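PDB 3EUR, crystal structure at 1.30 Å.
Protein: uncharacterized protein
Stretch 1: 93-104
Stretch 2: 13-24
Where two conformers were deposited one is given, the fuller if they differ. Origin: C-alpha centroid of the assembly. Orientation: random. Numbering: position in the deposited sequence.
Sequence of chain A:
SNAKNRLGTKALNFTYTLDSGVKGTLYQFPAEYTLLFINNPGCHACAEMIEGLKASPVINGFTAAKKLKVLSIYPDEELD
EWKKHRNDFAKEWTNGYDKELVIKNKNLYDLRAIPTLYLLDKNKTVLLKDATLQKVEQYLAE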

# COMPACT_ATOMS: atom_id res chain seq x y z
N TRP A 93 -6.96 0.67 7.83
CA TRP A 93 -6.23 0.89 6.60
C TRP A 93 -7.22 1.31 5.50
O TRP A 93 -8.43 1.07 5.64
CB TRP A 93 -5.50 -0.38 6.17
CG TRP A 93 -4.55 -0.94 7.19
CD1 TRP A 93 -4.07 -0.34 8.33
CD2 TRP A 93 -3.95 -2.23 7.13
NE1 TRP A 93 -3.23 -1.20 8.97
CE2 TRP A 93 -3.13 -2.36 8.28
CE3 TRP A 93 -4.05 -3.31 6.24
CZ2 TRP A 93 -2.45 -3.54 8.57
CZ3 TRP A 93 -3.35 -4.45 6.53
CH2 TRP A 93 -2.57 -4.55 7.70
N THR A 94 -6.69 1.92 4.45
CA THR A 94 -7.48 2.28 3.28
C THR A 94 -7.22 1.20 2.24
O THR A 94 -6.10 1.06 1.77
CB THR A 94 -7.12 3.66 2.81
OG1 THR A 94 -7.33 4.61 3.88
CG2 THR A 94 -7.98 4.04 1.57
N ASN A 95 -8.24 0.40 1.93
CA ASN A 95 -8.08 -0.81 1.18
C ASN A 95 -8.83 -0.69 -0.15
O ASN A 95 -10.04 -0.68 -0.15
CB ASN A 95 -8.59 -1.97 2.07
CG ASN A 95 -7.87 -2.03 3.46
OD1 ASN A 95 -6.62 -2.10 3.48
ND2 ASN A 95 -8.65 -2.04 4.62
N GLY A 96 -8.12 -0.55 -1.26
CA GLY A 96 -8.74 -0.33 -2.54
C GLY A 96 -8.25 -1.26 -3.62
O GLY A 96 -7.28 -1.99 -3.46
N TYR A 97 -8.97 -1.24 -4.73
CA TYR A 97 -8.59 -1.95 -5.95
C TYR A 97 -8.49 -1.00 -7.13
O TYR A 97 -9.04 0.09 -7.14
CB TYR A 97 -9.55 -3.12 -6.24
CG TYR A 97 -10.98 -2.71 -6.50
CD1 TYR A 97 -11.44 -2.55 -7.82
CD2 TYR A 97 -11.89 -2.53 -5.47
CE1 TYR A 97 -12.79 -2.21 -8.07
CE2 TYR A 97 -13.22 -2.23 -5.73
CZ TYR A 97 -13.65 -2.07 -7.03
OH TYR A 97 -14.99 -1.77 -7.24
N ASP A 98 -7.76 -1.46 -8.14
CA ASP A 98 -7.52 -0.71 -9.33
C ASP A 98 -8.53 -1.11 -10.39
O ASP A 98 -8.32 -2.05 -11.16
CB ASP A 98 -6.10 -1.02 -9.80
CG ASP A 98 -5.64 -0.20 -11.00
OD1 ASP A 98 -6.47 0.46 -11.66
OD2 ASP A 98 -4.43 -0.34 -11.32
N LYS A 99 -9.67 -0.42 -10.38
CA LYS A 99 -10.81 -0.87 -11.17
C LYS A 99 -10.47 -1.01 -12.63
O LYS A 99 -10.85 -2.01 -13.25
CB LYS A 99 -11.99 0.09 -11.01
CG LYS A 99 -13.25 -0.41 -11.79
CD LYS A 99 -14.51 0.31 -11.44
CE LYS A 99 -15.64 -0.13 -12.42
NZ LYS A 99 -16.70 0.92 -12.61
N GLU A 100 -9.81 -0.02 -13.17
CA GLU A 100 -9.49 0.04 -14.59
C GLU A 100 -8.21 -0.72 -14.99
O GLU A 100 -7.82 -0.71 -16.15
CB GLU A 100 -9.32 1.51 -14.94
CG GLU A 100 -10.33 2.51 -14.24
CD GLU A 100 -10.01 2.86 -12.73
OE1 GLU A 100 -9.00 2.38 -12.19
OE2 GLU A 100 -10.79 3.61 -12.06
N LEU A 101 -7.53 -1.30 -14.00
CA LEU A 101 -6.25 -2.00 -14.22
C LEU A 101 -5.17 -1.10 -14.82
O LEU A 101 -4.37 -1.50 -15.67
CB LEU A 101 -6.45 -3.24 -15.09
CG LEU A 101 -7.54 -4.17 -14.57
CD1 LEU A 101 -7.79 -5.28 -15.63
CD2 LEU A 101 -7.20 -4.78 -13.20
N VAL A 102 -5.12 0.13 -14.37
CA VAL A 102 -4.18 1.12 -14.86
C VAL A 102 -2.73 0.81 -14.48
O VAL A 102 -1.82 0.94 -15.28
CB VAL A 102 -4.64 2.53 -14.49
CG1 VAL A 102 -3.69 3.53 -15.01
CG2 VAL A 102 -6.08 2.81 -15.01
N ILE A 103 -2.52 0.40 -13.24
CA ILE A 103 -1.17 0.09 -12.81
C ILE A 103 -0.55 -0.99 -13.70
O ILE A 103 0.58 -0.83 -14.15
CB ILE A 103 -1.12 -0.31 -11.31
CG1 ILE A 103 -1.51 0.86 -10.40
CG2 ILE A 103 0.26 -0.85 -10.98
CD1 ILE A 103 -1.82 0.47 -8.97
N LYS A 104 -1.32 -2.03 -13.97
CA LYS A 104 -0.83 -3.08 -14.89
C LYS A 104 -0.72 -2.56 -16.30
O LYS A 104 0.33 -2.70 -16.96
CB LYS A 104 -1.88 -4.16 -14.97
CG LYS A 104 -1.85 -5.06 -13.88
CD LYS A 104 -2.93 -6.22 -14.05
CE LYS A 104 -2.32 -7.50 -14.42
NZ LYS A 104 -3.03 -8.64 -13.72
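Stretch 2 13-24: NFTYTLDSGVKG

Stretch 2 lays an extended strand that begins at Thr15 and runs through Thr17 across strand 94-97 of stretch 1. The two axes approach to 4.3 Å, and their N-to-C directions differ by 109°, so the strands cross steeply; the local pairing is nevertheless antiparallel. It is centred on Tyr97 and Thr17, the two residues that lose most surface to the contact, 73 and 72 Å² of a total of 581 Å² summed over both sides.

Their CA atoms lie 5.3 Å apart, and two backbone hydrogen bonds close the pair: Thr17 N to Tyr97 O at 2.9 Å (156° at the hydrogen) and Tyr97 N to Thr17 O, also 2.9 Å (162°). Both side chains lie on the same face of the sheet. With chi1 of 63° (p), the Tyr97 ring lies over Thr17, whose CB is 3.9 Å from the ring centroid and 17° off its normal, a CH-pi contact over the face. Water 2 links Tyr97 OH (2.7 Å) to Leu18 O (2.9 Å).

Toward the start of strand 94-97, Leu18 takes over. Its CA-to-CB bond points away, yet the side chain (chi1 m, chi2 t) returns, bringing CD2 to 3.4 Å from Asn95 O and 3.8 Å from Thr94 CG2. Gly96 leaves room: an ideal CB on Gly96 would lie 3.0 Å from Tyr16 CB, a clash. Beyond Leu18, a type I turn to Gly21 leads the chain back, and Leu18 N bonds to Val22 O at 2.8 Å.

At the other end, water 1 accepts from Lys99 N (3.0 Å) and donates to Thr15 O (2.9 Å). Phe14, chi1 p, points its CB toward stretch 1 and offers a ring face to the helix: Ile103 CD1 sits 4.1 Å from the Phe14 ring centroid, 19° off the normal.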

# COMPACT_ATOMS: atom_id res chain seq x y z
N ASN A 13 0.99 8.32 -9.66
CA ASN A 13 -0.38 8.37 -9.20
C ASN A 13 -1.21 7.26 -9.79
O ASN A 13 -0.87 6.66 -10.84
CB ASN A 13 -0.98 9.70 -9.60
CG ASN A 13 -2.21 10.10 -8.83
OD1 ASN A 13 -2.44 9.63 -7.72
ND2 ASN A 13 -2.97 11.08 -9.39
N PHE A 14 -2.34 6.97 -9.12
CA PHE A 14 -3.35 6.05 -9.60
C PHE A 14 -4.64 6.30 -8.86
O PHE A 14 -4.61 6.85 -7.76
CB PHE A 14 -2.86 4.59 -9.46
CG PHE A 14 -2.59 4.20 -8.04
CD1 PHE A 14 -3.59 3.78 -7.18
CD2 PHE A 14 -1.30 4.33 -7.52
CE1 PHE A 14 -3.33 3.48 -5.86
CE2 PHE A 14 -1.07 4.01 -6.20
CZ PHE A 14 -2.06 3.61 -5.40
N THR A 15 -5.73 5.84 -9.45
CA THR A 15 -7.05 5.86 -8.85
C THR A 15 -7.38 4.50 -8.23
O THR A 15 -7.24 3.46 -8.86
CB THR A 15 -8.14 6.21 -9.86
OG1 THR A 15 -7.91 7.52 -10.35
CG2 THR A 15 -9.55 6.17 -9.21
N TYR A 16 -7.79 4.51 -6.99
CA TYR A 16 -8.28 3.34 -6.31
C TYR A 16 -9.77 3.45 -6.06
O TYR A 16 -10.32 4.56 -5.98
CB TYR A 16 -7.52 3.09 -5.00
CG TYR A 16 -7.65 4.14 -3.95
CD1 TYR A 16 -8.72 4.17 -3.11
CD2 TYR A 16 -6.69 5.15 -3.82
CE1 TYR A 16 -8.86 5.15 -2.16
CE2 TYR A 16 -6.84 6.13 -2.88
CZ TYR A 16 -7.92 6.13 -2.05
OH TYR A 16 -8.05 7.13 -1.12
N THR A 17 -10.40 2.30 -5.95
CA THR A 17 -11.81 2.20 -5.62
C THR A 17 -11.94 1.40 -4.32
O THR A 17 -11.34 0.33 -4.17
CB THR A 17 -12.58 1.48 -6.76
OG1 THR A 17 -12.36 2.17 -7.99
CG2 THR A 17 -14.04 1.43 -6.51
N LEU A 18 -12.72 1.92 -3.37
CA LEU A 18 -12.96 1.21 -2.12
C LEU A 18 -14.12 0.24 -2.30
O LEU A 18 -14.85 0.30 -3.32
CB LEU A 18 -13.27 2.18 -0.98
CG LEU A 18 -12.25 3.27 -0.73
CD1 LEU A 18 -12.71 4.20 0.40
CD2 LEU A 18 -10.89 2.63 -0.38
N ASP A 19 -14.28 -0.67 -1.35
CA ASP A 19 -15.44 -1.54 -1.36
C ASP A 19 -16.77 -0.82 -1.44
O ASP A 19 -17.71 -1.32 -2.04
CB ASP A 19 -15.44 -2.45 -0.14
CG ASP A 19 -16.65 -3.38 -0.11
OD1 ASP A 19 -16.72 -4.34 -0.92
OD2 ASP A 19 -17.51 -3.12 0.75
N SER A 20 -16.83 0.36 -0.83
CA SER A 20 -18.06 1.17 -0.82
C SER A 20 -18.31 1.82 -2.19
O SER A 20 -19.39 2.38 -2.38
CB SER A 20 -17.85 2.28 0.16
OG SER A 20 -16.80 3.13 -0.33
N GLY A 21 -17.33 1.76 -3.10
CA GLY A 21 -17.43 2.38 -4.43
C GLY A 21 -16.85 3.77 -4.49
O GLY A 21 -16.74 4.35 -5.56
N VAL A 22 -16.45 4.30 -3.34
CA VAL A 22 -15.78 5.58 -3.32
C VAL A 22 -14.44 5.50 -4.11
O VAL A 22 -13.71 4.50 -4.01
CB VAL A 22 -15.56 5.97 -1.86
CG1 VAL A 22 -14.54 7.10 -1.73
CG2 VAL A 22 -16.91 6.31 -1.20
N LYS A 23 -14.15 6.55 -4.88
CA LYS A 23 -12.89 6.70 -5.66
C LYS A 23 -11.97 7.70 -5.00
O LYS A 23 -12.42 8.76 -4.55
CB LYS A 23 -13.12 7.27 -7.06
CG LYS A 23 -14.21 6.73 -7.86
CD LYS A 23 -13.73 5.46 -8.47
CE LYS A 23 -14.78 4.72 -9.24
NZ LYS A 23 -14.24 3.43 -9.71
N GLY A 24 -10.68 7.42 -5.03
CA GLY A 24 -9.67 8.37 -4.63
C GLY A 24 -8.40 8.10 -5.34
O GLY A 24 -8.31 7.11 -6.06
O HOH W 1 -9.88 2.33 -9.32
O HOH W 2 -16.46 -1.29 -5.07
O HOH W 3 -12.48 -0.89 0.97